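Local coordinates for UspA domain-containing protein (Pyrococcus horikoshii, PDB 2DUM), which is of unknown function but belongs to the universal stress protein A family, whose members commonly take part in stress responses, at residues R20-F25 with R89-K94. Sequence-based numbering, arbitrary orientation.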
ATOM      1  N   ARG A  20     -13.175  -1.967  10.386  1.00 59.54           N
ATOM      2  CA  ARG A  20     -12.732  -0.610  10.349  1.00 58.14           C
ATOM      3  C   ARG A  20     -12.083  -0.262   9.025  1.00 56.78           C
ATOM      4  O   ARG A  20     -12.366   0.787   8.413  1.00 56.06           O
ATOM      5  CB  ARG A  20     -11.772  -0.379  11.487  1.00 58.92           C
ATOM      6  CG  ARG A  20     -12.403   0.287  12.753  1.00 61.99           C
ATOM      7  CD  ARG A  20     -13.425   1.488  12.534  1.00 65.64           C
ATOM      8  NE  ARG A  20     -12.920   2.769  11.947  1.00 67.91           N
ATOM      9  CZ  ARG A  20     -13.682   3.843  11.611  1.00 66.88           C
ATOM     10  NH1 ARG A  20     -15.017   3.866  11.781  1.00 64.54           N
ATOM     11  NH2 ARG A  20     -13.098   4.931  11.100  1.00 67.13           N
ATOM     12  N   ALA A  21     -11.223  -1.148   8.549  1.00 55.99           N
ATOM     13  CA  ALA A  21     -10.501  -0.867   7.304  1.00 55.05           C
ATOM     14  C   ALA A  21     -11.492  -0.605   6.235  1.00 54.52           C
ATOM     15  O   ALA A  21     -11.303   0.264   5.392  1.00 53.93           O
ATOM     16  CB  ALA A  21      -9.673  -1.938   6.949  1.00 54.36           C
ATOM     17  N   VAL A  22     -12.597  -1.322   6.339  1.00 55.29           N
ATOM     18  CA  VAL A  22     -13.714  -1.186   5.387  1.00 55.71           C
ATOM     19  C   VAL A  22     -14.409   0.179   5.476  1.00 56.19           C
ATOM     20  O   VAL A  22     -14.559   0.832   4.419  1.00 57.47           O
ATOM     21  CB  VAL A  22     -14.725  -2.365   5.463  1.00 55.61           C
ATOM     22  CG1 VAL A  22     -15.949  -2.082   4.673  1.00 54.60           C
ATOM     23  CG2 VAL A  22     -14.114  -3.644   4.928  1.00 56.47           C
ATOM     24  N   GLU A  23     -14.797   0.654   6.673  1.00 55.56           N
ATOM     25  CA  GLU A  23     -15.227   2.088   6.783  1.00 55.61           C
ATOM     26  C   GLU A  23     -14.177   3.024   6.191  1.00 53.64           C
ATOM     27  O   GLU A  23     -14.454   3.811   5.256  1.00 53.07           O
ATOM     28  CB  GLU A  23     -15.466   2.520   8.219  1.00 56.40           C
ATOM     29  CG  GLU A  23     -16.739   1.938   8.785  1.00 64.48           C
ATOM     30  CD  GLU A  23     -16.620   1.497  10.278  1.00 74.36           C
ATOM     31  OE1 GLU A  23     -15.527   1.077  10.765  1.00 77.56           O
ATOM     32  OE2 GLU A  23     -17.654   1.534  10.981  1.00 78.18           O
ATOM     33  N   VAL A  24     -12.955   2.908   6.712  1.00 51.02           N
ATOM     34  CA  VAL A  24     -11.942   3.842   6.314  1.00 48.23           C
ATOM     35  C   VAL A  24     -11.881   3.857   4.801  1.00 47.67           C
ATOM     36  O   VAL A  24     -11.861   4.933   4.264  1.00 47.30           O
ATOM     37  CB  VAL A  24     -10.608   3.470   6.869  1.00 48.42           C
ATOM     38  CG1 VAL A  24      -9.709   4.609   6.754  1.00 45.48           C
ATOM     39  CG2 VAL A  24     -10.769   3.050   8.291  1.00 46.67           C
ATOM     40  N   PHE A  25     -11.896   2.696   4.112  1.00 46.02           N
ATOM     41  CA  PHE A  25     -11.789   2.735   2.683  1.00 44.83           C
ATOM     42  C   PHE A  25     -12.969   3.465   2.222  1.00 47.04           C
ATOM     43  O   PHE A  25     -12.869   4.344   1.366  1.00 47.48           O
ATOM     44  CB  PHE A  25     -11.839   1.392   2.076  1.00 43.09           C
ATOM     45  CG  PHE A  25     -11.498   1.393   0.603  1.00 42.08           C
ATOM     46  CD1 PHE A  25     -10.227   1.655   0.162  1.00 39.69           C
ATOM     47  CD2 PHE A  25     -12.438   1.093  -0.363  1.00 43.00           C
ATOM     48  CE1 PHE A  25      -9.910   1.661  -1.203  1.00 38.15           C
ATOM     49  CE2 PHE A  25     -12.082   1.080  -1.772  1.00 40.68           C
ATOM     50  CZ  PHE A  25     -10.832   1.388  -2.160  1.00 36.53           C
ATOM     51  N   ARG A  89     -20.440  -2.396  -1.556  1.00 48.40           N
ATOM     52  CA  ARG A  89     -21.015  -1.075  -1.399  1.00 47.24           C
ATOM     53  C   ARG A  89     -20.056  -0.045  -0.849  1.00 46.09           C
ATOM     54  O   ARG A  89     -20.244   1.148  -1.079  1.00 45.35           O
ATOM     55  CB  ARG A  89     -22.229  -1.144  -0.466  1.00 48.12           C
ATOM     56  CG  ARG A  89     -23.254  -0.051  -0.680  1.00 47.67           C
ATOM     57  CD  ARG A  89     -24.433  -0.136   0.247  1.00 45.64           C
ATOM     58  NE  ARG A  89     -24.931   1.225   0.272  1.00 50.69           N
ATOM     59  CZ  ARG A  89     -24.657   2.118   1.225  1.00 52.14           C
ATOM     60  NH1 ARG A  89     -23.939   1.735   2.278  1.00 56.78           N
ATOM     61  NH2 ARG A  89     -25.102   3.390   1.135  1.00 50.24           N
ATOM     62  N   ALA A  90     -19.045  -0.487  -0.101  1.00 45.10           N
ATOM     63  CA  ALA A  90     -17.998   0.479   0.347  1.00 43.95           C
ATOM     64  C   ALA A  90     -16.902   0.765  -0.699  1.00 41.24           C
ATOM     65  O   ALA A  90     -16.591   1.910  -1.067  1.00 41.66           O
ATOM     66  CB  ALA A  90     -17.375  -0.013   1.638  1.00 45.27           C
ATOM     67  N   PHE A  91     -16.316  -0.294  -1.193  1.00 37.36           N
ATOM     68  CA  PHE A  91     -15.435  -0.117  -2.316  1.00 34.63           C
ATOM     69  C   PHE A  91     -16.013   0.580  -3.482  1.00 32.35           C
ATOM     70  O   PHE A  91     -15.245   0.933  -4.370  1.00 30.39           O
ATOM     71  CB  PHE A  91     -14.891  -1.453  -2.662  1.00 34.76           C
ATOM     72  CG  PHE A  91     -14.104  -1.956  -1.570  1.00 36.43           C
ATOM     73  CD1 PHE A  91     -14.695  -2.048  -0.307  1.00 38.11           C
ATOM     74  CD2 PHE A  91     -12.739  -2.157  -1.709  1.00 34.44           C
ATOM     75  CE1 PHE A  91     -13.933  -2.422   0.767  1.00 36.56           C
ATOM     76  CE2 PHE A  91     -11.990  -2.538  -0.672  1.00 32.43           C
ATOM     77  CZ  PHE A  91     -12.570  -2.671   0.568  1.00 37.08           C
ATOM     78  N   ARG A  92     -17.343   0.772  -3.457  1.00 29.66           N
ATOM     79  CA  ARG A  92     -18.039   1.359  -4.557  1.00 29.60           C
ATOM     80  C   ARG A  92     -17.682   0.553  -5.740  1.00 27.49           C
ATOM     81  O   ARG A  92     -17.371   1.033  -6.766  1.00 26.98           O
ATOM     82  CB  ARG A  92     -17.614   2.809  -4.777  1.00 30.78           C
ATOM     83  CG  ARG A  92     -17.758   3.496  -3.522  1.00 35.83           C
ATOM     84  CD  ARG A  92     -16.729   4.491  -3.272  1.00 42.48           C
ATOM     85  NE  ARG A  92     -17.429   5.770  -3.293  1.00 50.92           N
ATOM     86  CZ  ARG A  92     -17.985   6.369  -2.223  1.00 53.11           C
ATOM     87  NH1 ARG A  92     -18.609   7.545  -2.380  1.00 55.44           N
ATOM     88  NH2 ARG A  92     -17.916   5.829  -1.001  1.00 51.01           N
ATOM     89  N   ALA A  93     -17.838  -0.717  -5.563  1.00 27.47           N
ATOM     90  CA  ALA A  93     -17.410  -1.737  -6.471  1.00 27.38           C
ATOM     91  C   ALA A  93     -18.478  -1.954  -7.576  1.00 28.03           C
ATOM     92  O   ALA A  93     -19.657  -2.014  -7.247  1.00 29.41           O
ATOM     93  CB  ALA A  93     -17.264  -3.014  -5.590  1.00 26.18           C
ATOM     94  N   LYS A  94     -18.150  -2.097  -8.852  1.00 28.00           N
ATOM     95  CA  LYS A  94     -19.145  -2.710  -9.699  1.00 29.79           C
ATOM     96  C   LYS A  94     -19.457  -4.212  -9.335  1.00 31.49           C
ATOM     97  O   LYS A  94     -20.589  -4.589  -9.571  1.00 34.00           O
ATOM     98  CB  LYS A  94     -18.797  -2.644 -11.153  1.00 29.37           C
ATOM     99  CG  LYS A  94     -17.822  -1.587 -11.526  1.00 34.69           C
ATOM    100  CD  LYS A  94     -18.339  -0.778 -12.712  1.00 40.06           C
ATOM    101  CE  LYS A  94     -17.980  -1.460 -14.012  1.00 46.07           C
ATOM    102  NZ  LYS A  94     -16.689  -2.344 -14.047  1.00 48.16           N
TER
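Two phenylalanines carry most of the meeting between helix 16-28 and the end of helix 69-90. Phe25 and Phe91 form an offset stack, with ring centroids 4.3 Å apart and planes inclined at 29°. The overlap is offset: Phe25 CD2 sits over the centre of the Phe91 ring, whereas Phe91 CE2 lies above the Phe25 ring toward its rim. The two side chains cross at about a right angle. Phe25 holds CG anti to its backbone N (chi1 -170°), while Phe91 holds CG anti to its carbonyl carbon and beside its backbone N (chi1 -64°). The CB of Phe25 points toward the other segment; that of Phe91 does not, and it is the ring that brings this residue close. Phe91 CA also borders the Phe25 ring at its edge, in plane. Large, flat and apolar, phenylalanine suits both of these buried positions.

Aliphatic packing extends the contact. Both branches of Val22 are used: CG1, anti to the backbone N, meets Ala90 CB at 3.9 Å, and CG2 lies near the plane of the Phe91 ring, 4.3 Å from Phe91 CE1 at its edge. A methyl group is enough at Ala90, whose CB points toward helix 16-28. An alanine in place of Phe91 would remove the ring and would probably leave Phe25 without its stacking partner and Val22 CG2 without its aromatic neighbour.

Arg92, with positive phi, turns the chain out of helix 69-90 toward strand 95-103, and its NH2 forms a salt bridge with Glu26. The contact joins two helices of the Rossmann-like universal stress protein fold, whose parallel strands run in the order 3-2-1-4-5. Against this sheet, Phe91 meets Phe10 of strand 7-11 edge-to-face and touches Ile122 of strand 120-124, while Phe25 packs on Ile154 of strand 151-154 and on Met4 of the second subunit.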